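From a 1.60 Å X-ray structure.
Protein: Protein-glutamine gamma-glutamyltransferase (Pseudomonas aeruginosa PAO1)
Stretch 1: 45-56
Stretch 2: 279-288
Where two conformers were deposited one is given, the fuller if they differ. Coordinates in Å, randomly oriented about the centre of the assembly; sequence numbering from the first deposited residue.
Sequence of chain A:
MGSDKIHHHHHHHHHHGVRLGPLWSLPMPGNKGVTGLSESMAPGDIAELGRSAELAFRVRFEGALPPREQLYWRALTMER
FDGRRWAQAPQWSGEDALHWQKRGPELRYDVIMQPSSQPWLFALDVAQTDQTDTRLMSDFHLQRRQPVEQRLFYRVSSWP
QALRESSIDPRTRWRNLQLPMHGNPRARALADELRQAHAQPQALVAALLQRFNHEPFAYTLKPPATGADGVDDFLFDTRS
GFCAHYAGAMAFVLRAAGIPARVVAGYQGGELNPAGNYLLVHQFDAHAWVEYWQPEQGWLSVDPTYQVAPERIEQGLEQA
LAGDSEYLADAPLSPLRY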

# COMPACT_ATOMS: atom_id res chain seq x y z
N ASP A 45 -11.28 -7.83 -2.62
CA ASP A 45 -11.94 -6.62 -2.98
C ASP A 45 -11.11 -5.85 -4.00
O ASP A 45 -11.71 -5.19 -4.88
CB ASP A 45 -12.22 -5.64 -1.83
CG ASP A 45 -13.33 -6.11 -0.90
OD1 ASP A 45 -14.08 -7.01 -1.30
OD2 ASP A 45 -13.38 -5.64 0.25
N ILE A 46 -9.78 -5.95 -3.95
CA ILE A 46 -8.97 -5.21 -4.92
C ILE A 46 -9.01 -5.95 -6.26
O ILE A 46 -8.92 -5.31 -7.32
CB ILE A 46 -7.53 -4.94 -4.42
CG1 ILE A 46 -7.56 -4.30 -3.05
CG2 ILE A 46 -6.80 -4.06 -5.44
CD1 ILE A 46 -8.42 -3.07 -3.00
N ALA A 47 -9.14 -7.27 -6.23
CA ALA A 47 -9.29 -8.07 -7.43
C ALA A 47 -10.53 -7.59 -8.19
O ALA A 47 -10.57 -7.53 -9.45
CB ALA A 47 -9.32 -9.51 -7.05
N GLU A 48 -11.60 -7.24 -7.47
CA GLU A 48 -12.79 -6.70 -8.16
C GLU A 48 -12.43 -5.42 -8.96
O GLU A 48 -12.85 -5.24 -10.09
CB GLU A 48 -13.95 -6.54 -7.18
CG GLU A 48 -15.13 -5.82 -7.82
CD GLU A 48 -16.46 -5.89 -7.10
OE1 GLU A 48 -16.58 -6.68 -6.14
OE2 GLU A 48 -17.39 -5.13 -7.50
N LEU A 49 -11.57 -4.51 -8.43
CA LEU A 49 -11.04 -3.37 -9.20
C LEU A 49 -10.10 -3.80 -10.33
O LEU A 49 -9.99 -3.09 -11.36
CB LEU A 49 -10.29 -2.35 -8.30
CG LEU A 49 -11.15 -1.52 -7.35
CD1 LEU A 49 -10.24 -0.66 -6.42
CD2 LEU A 49 -12.15 -0.58 -8.06
N GLY A 50 -9.39 -4.89 -10.15
CA GLY A 50 -8.52 -5.46 -11.14
C GLY A 50 -9.27 -5.77 -12.43
O GLY A 50 -8.61 -5.99 -13.46
N ARG A 51 -10.60 -5.89 -12.30
CA ARG A 51 -11.51 -6.25 -13.38
C ARG A 51 -12.17 -5.00 -13.99
O ARG A 51 -12.97 -5.13 -14.94
CB ARG A 51 -12.50 -7.32 -12.88
CG ARG A 51 -11.78 -8.62 -12.53
CD ARG A 51 -12.67 -9.84 -12.31
NE ARG A 51 -13.64 -9.61 -11.25
CZ ARG A 51 -13.47 -9.96 -9.96
NH1 ARG A 51 -12.39 -10.59 -9.55
NH2 ARG A 51 -14.41 -9.65 -9.07
N SER A 52 -11.87 -3.79 -13.51
CA SER A 52 -12.45 -2.53 -14.02
C SER A 52 -11.40 -1.79 -14.85
O SER A 52 -10.24 -1.60 -14.42
CB SER A 52 -12.94 -1.60 -12.93
OG SER A 52 -13.36 -0.35 -13.47
N ALA A 53 -11.80 -1.33 -16.06
CA ALA A 53 -10.96 -0.47 -16.90
C ALA A 53 -11.37 0.99 -16.82
O ALA A 53 -11.00 1.81 -17.72
CB ALA A 53 -10.95 -0.98 -18.33
N GLU A 54 -12.12 1.41 -15.80
CA GLU A 54 -12.42 2.77 -15.67
C GLU A 54 -11.15 3.54 -15.34
O GLU A 54 -10.26 3.07 -14.65
CB GLU A 54 -13.51 2.99 -14.63
CG GLU A 54 -14.81 2.40 -15.14
CD GLU A 54 -16.03 2.81 -14.37
OE1 GLU A 54 -16.98 3.30 -15.01
OE2 GLU A 54 -15.98 2.68 -13.16
N LEU A 55 -11.13 4.78 -15.79
CA LEU A 55 -9.97 5.64 -15.50
C LEU A 55 -10.01 6.17 -14.07
O LEU A 55 -11.03 6.71 -13.62
CB LEU A 55 -9.99 6.84 -16.43
CG LEU A 55 -8.77 7.75 -16.42
CD1 LEU A 55 -7.53 6.99 -16.82
CD2 LEU A 55 -9.03 8.89 -17.40
N ALA A 56 -8.85 6.13 -13.37
CA ALA A 56 -8.75 6.71 -12.08
C ALA A 56 -8.13 8.12 -12.09
O ALA A 56 -8.69 9.03 -11.49
CB ALA A 56 -7.97 5.76 -11.18
N LEU A 279 0.73 9.72 -18.33
CA LEU A 279 0.39 8.39 -17.86
C LEU A 279 -1.09 8.34 -17.47
O LEU A 279 -1.60 9.25 -16.81
CB LEU A 279 1.20 8.04 -16.60
CG LEU A 279 2.65 7.59 -16.76
CD1 LEU A 279 3.14 7.11 -15.40
CD2 LEU A 279 2.85 6.50 -17.78
N LEU A 280 -1.77 7.30 -17.93
CA LEU A 280 -3.10 6.95 -17.44
C LEU A 280 -2.91 5.90 -16.33
O LEU A 280 -2.14 4.96 -16.47
CB LEU A 280 -3.95 6.37 -18.56
CG LEU A 280 -4.20 7.36 -19.69
CD1 LEU A 280 -3.25 7.07 -20.81
CD2 LEU A 280 -5.63 7.32 -20.15
N VAL A 281 -3.77 6.02 -15.34
CA VAL A 281 -3.86 5.00 -14.27
C VAL A 281 -5.33 4.59 -14.21
O VAL A 281 -6.19 5.44 -13.86
CB VAL A 281 -3.30 5.54 -12.95
CG1 VAL A 281 -3.38 4.43 -11.91
CG2 VAL A 281 -1.87 5.99 -13.10
N HIS A 282 -5.59 3.35 -14.56
CA HIS A 282 -6.97 2.82 -14.52
C HIS A 282 -7.22 2.07 -13.22
O HIS A 282 -6.29 1.71 -12.50
CB HIS A 282 -7.20 1.92 -15.73
CG HIS A 282 -7.11 2.64 -17.03
ND1 HIS A 282 -5.90 2.77 -17.71
CD2 HIS A 282 -8.09 3.20 -17.80
CE1 HIS A 282 -6.16 3.39 -18.87
NE2 HIS A 282 -7.47 3.68 -18.96
N GLN A 283 -8.49 1.71 -13.01
CA GLN A 283 -8.85 0.99 -11.78
C GLN A 283 -8.13 -0.34 -11.74
O GLN A 283 -7.82 -0.84 -10.60
CB GLN A 283 -10.38 0.84 -11.64
CG GLN A 283 -11.12 2.13 -11.43
CD GLN A 283 -10.68 2.98 -10.26
OE1 GLN A 283 -10.01 2.45 -9.35
NE2 GLN A 283 -11.13 4.23 -10.24
N PHE A 284 -7.80 -0.99 -12.87
CA PHE A 284 -7.11 -2.25 -12.85
C PHE A 284 -5.70 -2.16 -12.26
O PHE A 284 -5.09 -3.23 -11.98
CB PHE A 284 -7.13 -2.96 -14.21
CG PHE A 284 -6.53 -2.22 -15.39
CD1 PHE A 284 -5.20 -1.87 -15.47
CD2 PHE A 284 -7.36 -1.81 -16.43
CE1 PHE A 284 -4.69 -1.20 -16.57
CE2 PHE A 284 -6.84 -1.12 -17.53
CZ PHE A 284 -5.52 -0.81 -17.59
N ASP A 285 -5.17 -0.95 -12.15
CA ASP A 285 -3.86 -0.71 -11.54
C ASP A 285 -3.97 -0.62 -10.01
O ASP A 285 -2.92 -0.37 -9.34
CB ASP A 285 -3.23 0.54 -12.09
CG ASP A 285 -2.85 0.45 -13.56
OD1 ASP A 285 -2.39 -0.63 -13.95
OD2 ASP A 285 -3.15 1.40 -14.31
N ALA A 286 -5.15 -0.79 -9.43
CA ALA A 286 -5.33 -0.72 -7.95
C ALA A 286 -4.43 -1.77 -7.31
O ALA A 286 -4.26 -2.90 -7.81
CB ALA A 286 -6.75 -0.90 -7.55
N HIS A 287 -3.79 -1.38 -6.21
CA HIS A 287 -2.76 -2.21 -5.60
C HIS A 287 -2.72 -1.95 -4.10
O HIS A 287 -3.12 -0.92 -3.64
CB HIS A 287 -1.43 -1.91 -6.28
CG HIS A 287 -0.37 -2.92 -6.08
ND1 HIS A 287 -0.61 -4.23 -6.41
CD2 HIS A 287 0.88 -2.83 -5.59
CE1 HIS A 287 0.51 -4.92 -6.15
NE2 HIS A 287 1.45 -4.09 -5.62
N ALA A 288 -2.19 -2.93 -3.40
CA ALA A 288 -1.99 -2.90 -1.96
C ALA A 288 -0.63 -3.47 -1.63
O ALA A 288 -0.20 -4.48 -2.23
CB ALA A 288 -3.07 -3.66 -1.25
O HOH W 1 -12.95 5.45 -11.99

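This is a mixed contact, in which a short antiparallel strand pairing held by two backbone hydrogen bonds continues into apolar packing of a helix against the second stretch. Together the two stretches bury 697 Å².

The pairing centres on Leu55 and His282, a non-hydrogen-bonded antiparallel pair with CA atoms 4.2 Å apart. The hydrogen bonds flank it. Gln283 N donates to Glu54 O at 2.8 Å, and Ala56 N donates to Val281 O at 2.8 Å. Both use main-chain atoms, so they do not depend on the side chains of these residues.

The side chains of the central pair diverge at CB, but Leu55 turns back at its end. With chi1 t and chi2 p, Leu55 CD1 lies over one face of the His282 ring, 4.1 Å from the ring centroid, in a CH-pi contact. Leu55 CD1 is also 3.8 Å from Leu280 CD2. In this rotamer one methyl, Leu55 CD1, touches both the His282 ring and Leu280. Glu54 O lies at the edge of the His282 ring. The ring's ND1 is hydrogen-bonded elsewhere in the structure.

Gln283 has the largest area covered by the other stretch, 112 Å². Its CA-to-CB bond points toward stretch 1, and chi1 and chi2 are both m. Both ends of its buried amide have a polar partner: OE1 is hydrogen-bonded elsewhere in the structure, and Gln283 NE2 donates to water 1 at 2.8 Å. That water in turn donates to Leu55 O at 2.8 Å, bridging a gap of 4.2 Å between Leu55 O and Gln283 NE2. The small Ala56 side chain packs here too, its CB 3.6 Å from Gln283 NE2.

Around the 3-10 segment the backbones come close. Gly50 CA and Phe284 CA are 3.9 Å apart, and Gly50 O is 3.5 Å from Phe284 CB. Phe284 CA makes a CA-H...O contact with Leu49 O at 3.3 Å. Gly50 has no side chain; a CB there would point away from stretch 2 and be crowded by Ala47 O. The Phe284 ring reaches Ala53, with CD2 4.1 Å from Ala53 CB. Within stretch 1, Glu54 N donates to Ser52 OG at 3.2 Å, tying together the loop before the strand.

At the helix, the CA-to-CB bonds of Ile46 and Leu49 point toward stretch 2, and their side chains meet Ala286. Ile46 CG2 is 3.8 Å from Ala286 CB, and Leu49 CD1 is 3.7 Å from the same Ala286 CB. All three residues are buried. The branched side chains supply the bulk, while the small alanine lets both approach one methyl group.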